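Local coordinates for protein glutathione transferase (Lolium rigidum, PDB 6ZB6) that probably conjugates glutathione to electrophilic xenobiotics such as herbicides, as a phi class glutathione transferase, and binds S-(p-nitrobenzyl)glutathione, at residues Pro56-Gly61 with Arg69-Tyr74; Pro111-Ile116 with Glu141-Val146. One frame throughout, in Å; residues are numbered along the deposited sequence.

How the interactions relate
Interaction 1 lies in the thioredoxin-like N-terminal domain and joins a sheet strand to helix 68-78; interaction 2 lies in the helical C-terminal domain and joins helix 92-127 to helix 133-156. They share no element, although helices 68-78 and 92-127 follow each other in the chain. Their centres are 28 Å apart, on opposite sides of the chain's centre. Both are mostly buried. Interaction 1 grades from aliphatic and aromatic packing to a tyrosine-aspartate hydrogen bond between partly exposed residues, and its other end reaches the ligand pocket. Interaction 2 is apolar throughout; the E141-K144 salt bridge lies within segment 141-146 and takes no part in it.

Interaction 1 (Pro56-Gly61 with Arg69-Tyr74); sequences PAFQDG and RAISKY
F58 and I71 form the middle of a strand-to-helix contact in the thioredoxin-like N-terminal domain, where helix 68-78 packs on the four-stranded mixed sheet. Strand 57-60 and the helical segment 69-74 run in the same general sense, with axes 9.2 Å apart at their closest. The F58 ring is carried anti to its backbone N (chi1 171°), which sends it from the strand along the helix. I71 CG2 sits over one face of that ring, toward the CG-CD2 side, with CG2 to F58 CD2 at 3.4 Å. The I71 and F58 side chains run alongside each other with opposite headings, and the I71 CD1 methyl accordingly ends beside F58 CB at 3.6 Å. The same CD1 meets P56 CG at 3.8 Å. P56 follows a cis peptide bond, the cis-proline position characteristic of thioredoxin-like glutathione-binding domains, and it touches the bound S-(p-nitrobenzyl)glutathione; I71 thus packs directly behind a pocket residue. I71 also touches V18 of helix 13-24, while F58 reaches V4 and L65 on the neighbouring strands.

One helical turn further on, Y74 meets the far end of the F58 ring. The ring centroids of F58 and Y74 are 5.8 Å apart and their planes are turned by 68°. The closest atoms of the pair are F58 CE1 and Y74 CE2, at 3.8 Å. Beyond this apolar patch the chemistry becomes polar. D60 OD2 lies at the edge of the Y74 ring, near its plane, and also forms a salt bridge with K78, one turn later in the helix; the lysine charge would probably stabilise the ionised carboxylate. Y74 OH donates to D60 OD2 over 2.6 Å, meeting its anti side 30° out of the carboxylate plane.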
# COMPACT_ATOMS: atom_id res chain seq x y z
N PRO A 56 -5.32 -1.48 9.71
CA PRO A 56 -4.69 -2.31 10.73
C PRO A 56 -4.67 -1.68 12.11
O PRO A 56 -4.78 -0.46 12.22
CB PRO A 56 -3.26 -2.45 10.23
CG PRO A 56 -2.99 -1.13 9.57
CD PRO A 56 -4.31 -0.82 8.85
N ALA A 57 -4.51 -2.50 13.13
CA ALA A 57 -3.87 -2.06 14.37
C ALA A 57 -2.60 -2.88 14.54
O ALA A 57 -2.33 -3.80 13.77
CB ALA A 57 -4.80 -2.21 15.58
N PHE A 58 -1.82 -2.57 15.57
CA PHE A 58 -0.49 -3.15 15.66
C PHE A 58 -0.08 -3.22 17.12
O PHE A 58 -0.36 -2.29 17.87
CB PHE A 58 0.50 -2.32 14.84
CG PHE A 58 1.95 -2.69 15.02
CD1 PHE A 58 2.73 -2.10 16.01
CD2 PHE A 58 2.53 -3.61 14.17
CE1 PHE A 58 4.06 -2.44 16.17
CE2 PHE A 58 3.88 -3.95 14.30
CZ PHE A 58 4.64 -3.37 15.29
N GLN A 59 0.58 -4.30 17.51
CA GLN A 59 1.08 -4.42 18.88
C GLN A 59 2.52 -4.92 18.87
O GLN A 59 2.85 -5.89 18.19
CB GLN A 59 0.20 -5.36 19.71
CG GLN A 59 0.56 -5.37 21.21
CD GLN A 59 -0.21 -6.42 21.98
OE1 GLN A 59 -1.12 -7.06 21.44
NE2 GLN A 59 0.15 -6.61 23.25
N ASP A 60 3.37 -4.22 19.62
CA ASP A 60 4.73 -4.65 19.91
C ASP A 60 4.85 -4.58 21.42
O ASP A 60 5.09 -3.50 21.97
CB ASP A 60 5.74 -3.74 19.22
CG ASP A 60 7.17 -4.18 19.48
OD1 ASP A 60 7.37 -5.22 20.12
OD2 ASP A 60 8.10 -3.47 19.02
N GLY A 61 4.67 -5.71 22.11
CA GLY A 61 4.71 -5.70 23.56
C GLY A 61 3.57 -4.88 24.12
O GLY A 61 2.40 -5.17 23.84
N ARG A 69 0.78 3.83 7.80
CA ARG A 69 2.09 4.42 7.52
C ARG A 69 2.88 4.66 8.79
O ARG A 69 4.12 4.55 8.76
CB ARG A 69 1.94 5.72 6.74
CG ARG A 69 1.44 5.51 5.30
CD ARG A 69 1.19 6.85 4.62
NE ARG A 69 0.58 6.69 3.30
CZ ARG A 69 -0.72 6.46 3.08
NH1 ARG A 69 -1.55 6.34 4.09
NH2 ARG A 69 -1.17 6.34 1.83
N ALA A 70 2.21 5.01 9.89
CA ALA A 70 2.91 5.15 11.17
C ALA A 70 3.46 3.81 11.64
O ALA A 70 4.62 3.72 12.06
CB ALA A 70 1.98 5.74 12.23
N ILE A 71 2.63 2.76 11.61
CA ILE A 71 3.10 1.42 11.93
C ILE A 71 4.31 1.06 11.08
O ILE A 71 5.31 0.52 11.57
CB ILE A 71 1.98 0.39 11.75
CG1 ILE A 71 0.79 0.67 12.68
CG2 ILE A 71 2.54 -1.02 11.98
CD1 ILE A 71 -0.51 -0.05 12.23
N SER A 72 4.23 1.33 9.76
CA SER A 72 5.28 0.90 8.86
C SER A 72 6.61 1.58 9.18
O SER A 72 7.66 0.94 9.15
CB SER A 72 4.89 1.18 7.41
OG SER A 72 3.75 0.42 7.04
N LYS A 73 6.58 2.89 9.46
CA LYS A 73 7.82 3.57 9.79
C LYS A 73 8.40 3.06 11.10
O LYS A 73 9.63 2.95 11.25
CB LYS A 73 7.61 5.09 9.83
CG LYS A 73 7.42 5.68 8.42
CD LYS A 73 7.46 7.21 8.42
CE LYS A 73 6.18 7.77 9.02
NZ LYS A 73 6.01 9.25 8.79
N TYR A 74 7.54 2.73 12.07
CA TYR A 74 8.05 2.14 13.31
C TYR A 74 8.76 0.82 13.04
O TYR A 74 9.82 0.54 13.60
CB TYR A 74 6.90 1.94 14.30
CG TYR A 74 7.30 1.16 15.54
CD1 TYR A 74 7.86 1.82 16.63
CD2 TYR A 74 7.13 -0.22 15.61
CE1 TYR A 74 8.24 1.12 17.76
CE2 TYR A 74 7.50 -0.93 16.75
CZ TYR A 74 8.05 -0.25 17.82
OH TYR A 74 8.42 -0.93 18.95

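Interaction 2 (Pro111-Ile116 with Glu141-Val146); sequences PALSPI and EKLKKV
A112 and L143 mark where the two helical segments come nearest, with their CA atoms 5.0 Å apart. Segments 111-116 and 141-146 run in largely opposite senses, at 139° between N-to-C directions, and their axes approach to 8.4 Å. Segment 111-116 is kinked: the backbone N atoms of P111, P115 and I116 lack a bond to the preceding turn, as two prolines, having no N-H, would lead one to expect. I116 N makes a weak bond to L113 O instead. At the near point A112 has only a methyl to fit between the backbones, and its CB rests against L143 CA at 3.9 Å. That methyl also meets the root of K142, CB to CB at 4.2 Å, and V146 CG2 at 4.3 Å.

The contact joins successive long helices, 92-127 and 133-156, of the all-helical C-terminal domain of glutathione transferases. L143 is its main side chain on the second helix. With CG anti to the backbone N (chi1 -177°), its isobutyl group extends across the groove; both methyls lie against L113, and CD2 also reaches I116. L143 CD1 lies against L113 CB at 3.9 Å, where the two leucines cross at a slant. The other branch, L143 CD2, touches the I116 CD1 methyl, also at 3.9 Å, and borders L113 CD1 as well. L187 touches L143 from a loop, while F179 of helix 173-179 packs against both L113 and I116, so the aliphatic cluster continues into a third helix. L113 and S114 also touch Y175 there. Within the second helix, K144 NZ bridges to E141 OE2 at 3.0 Å, on the syn side of the carboxylate and close to its plane.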
# COMPACT_ATOMS: atom_id res chain seq x y z
N PRO A 111 -5.62 9.21 -3.93
CA PRO A 111 -6.98 9.75 -4.10
C PRO A 111 -7.49 9.66 -5.53
O PRO A 111 -8.71 9.63 -5.73
CB PRO A 111 -6.84 11.20 -3.63
CG PRO A 111 -5.80 11.11 -2.57
CD PRO A 111 -4.78 10.14 -3.13
N ALA A 112 -6.61 9.60 -6.52
CA ALA A 112 -7.08 9.44 -7.89
C ALA A 112 -7.31 7.98 -8.26
O ALA A 112 -8.24 7.67 -9.02
CB ALA A 112 -6.08 10.06 -8.86
N LEU A 113 -6.49 7.06 -7.73
CA LEU A 113 -6.55 5.65 -8.10
C LEU A 113 -7.51 4.87 -7.22
O LEU A 113 -8.31 4.06 -7.71
CB LEU A 113 -5.14 5.04 -8.05
CG LEU A 113 -4.97 3.54 -8.30
CD1 LEU A 113 -3.73 3.26 -9.16
CD2 LEU A 113 -4.90 2.76 -6.98
N SER A 114 -7.48 5.11 -5.91
CA SER A 114 -8.34 4.39 -4.98
C SER A 114 -9.82 4.37 -5.36
O SER A 114 -10.44 3.30 -5.21
CB SER A 114 -8.16 4.99 -3.57
OG SER A 114 -8.94 4.29 -2.63
N PRO A 115 -10.45 5.45 -5.83
CA PRO A 115 -11.88 5.36 -6.17
C PRO A 115 -12.18 4.32 -7.23
O PRO A 115 -13.24 3.68 -7.18
CB PRO A 115 -12.22 6.77 -6.65
CG PRO A 115 -11.26 7.63 -5.93
CD PRO A 115 -9.98 6.84 -5.96
N ILE A 116 -11.26 4.13 -8.18
CA ILE A 116 -11.47 3.12 -9.20
C ILE A 116 -11.47 1.73 -8.59
O ILE A 116 -12.28 0.87 -8.96
CB ILE A 116 -10.43 3.26 -10.32
CG1 ILE A 116 -10.52 4.66 -10.94
CG2 ILE A 116 -10.66 2.20 -11.42
CD1 ILE A 116 -9.25 5.13 -11.61
N GLU A 141 -9.77 10.19 -15.36
CA GLU A 141 -9.19 11.38 -15.98
C GLU A 141 -8.20 12.05 -15.04
O GLU A 141 -7.15 12.53 -15.48
CB GLU A 141 -10.29 12.34 -16.41
CG GLU A 141 -11.05 11.87 -17.67
CD GLU A 141 -10.15 11.27 -18.77
OE1 GLU A 141 -9.33 12.02 -19.36
OE2 GLU A 141 -10.26 10.05 -19.06
N LYS A 142 -8.50 12.06 -13.74
CA LYS A 142 -7.54 12.58 -12.78
C LYS A 142 -6.30 11.70 -12.70
O LYS A 142 -5.18 12.20 -12.65
CB LYS A 142 -8.19 12.71 -11.39
CG LYS A 142 -9.08 13.94 -11.26
CD LYS A 142 -10.29 13.67 -10.38
CE LYS A 142 -10.39 14.68 -9.26
NZ LYS A 142 -11.54 14.38 -8.35
N LEU A 143 -6.49 10.37 -12.70
CA LEU A 143 -5.35 9.47 -12.60
C LEU A 143 -4.42 9.62 -13.80
O LEU A 143 -3.19 9.62 -13.65
CB LEU A 143 -5.83 8.02 -12.47
CG LEU A 143 -4.74 6.96 -12.28
CD1 LEU A 143 -3.90 7.24 -11.02
CD2 LEU A 143 -5.38 5.58 -12.19
N LYS A 144 -4.99 9.72 -15.01
CA LYS A 144 -4.17 9.89 -16.20
C LYS A 144 -3.27 11.11 -16.07
O LYS A 144 -2.08 11.06 -16.43
CB LYS A 144 -5.05 10.01 -17.45
CG LYS A 144 -5.65 8.69 -17.94
CD LYS A 144 -6.71 8.96 -19.01
CE LYS A 144 -7.42 7.68 -19.43
NZ LYS A 144 -8.56 7.96 -20.35
N LYS A 145 -3.80 12.22 -15.54
CA LYS A 145 -2.98 13.41 -15.36
C LYS A 145 -1.86 13.16 -14.36
O LYS A 145 -0.72 13.56 -14.58
CB LYS A 145 -3.84 14.60 -14.91
CG LYS A 145 -4.81 15.11 -15.97
CD LYS A 145 -4.14 15.31 -17.32
CE LYS A 145 -5.17 15.59 -18.43
NZ LYS A 145 -4.75 15.03 -19.76
N VAL A 146 -2.18 12.48 -13.25
CA VAL A 146 -1.14 12.07 -12.30
C VAL A 146 -0.09 11.22 -13.00
O VAL A 146 1.12 11.42 -12.83
CB VAL A 146 -1.78 11.32 -11.11
CG1 VAL A 146 -0.70 10.74 -10.19
CG2 VAL A 146 -2.71 12.23 -10.35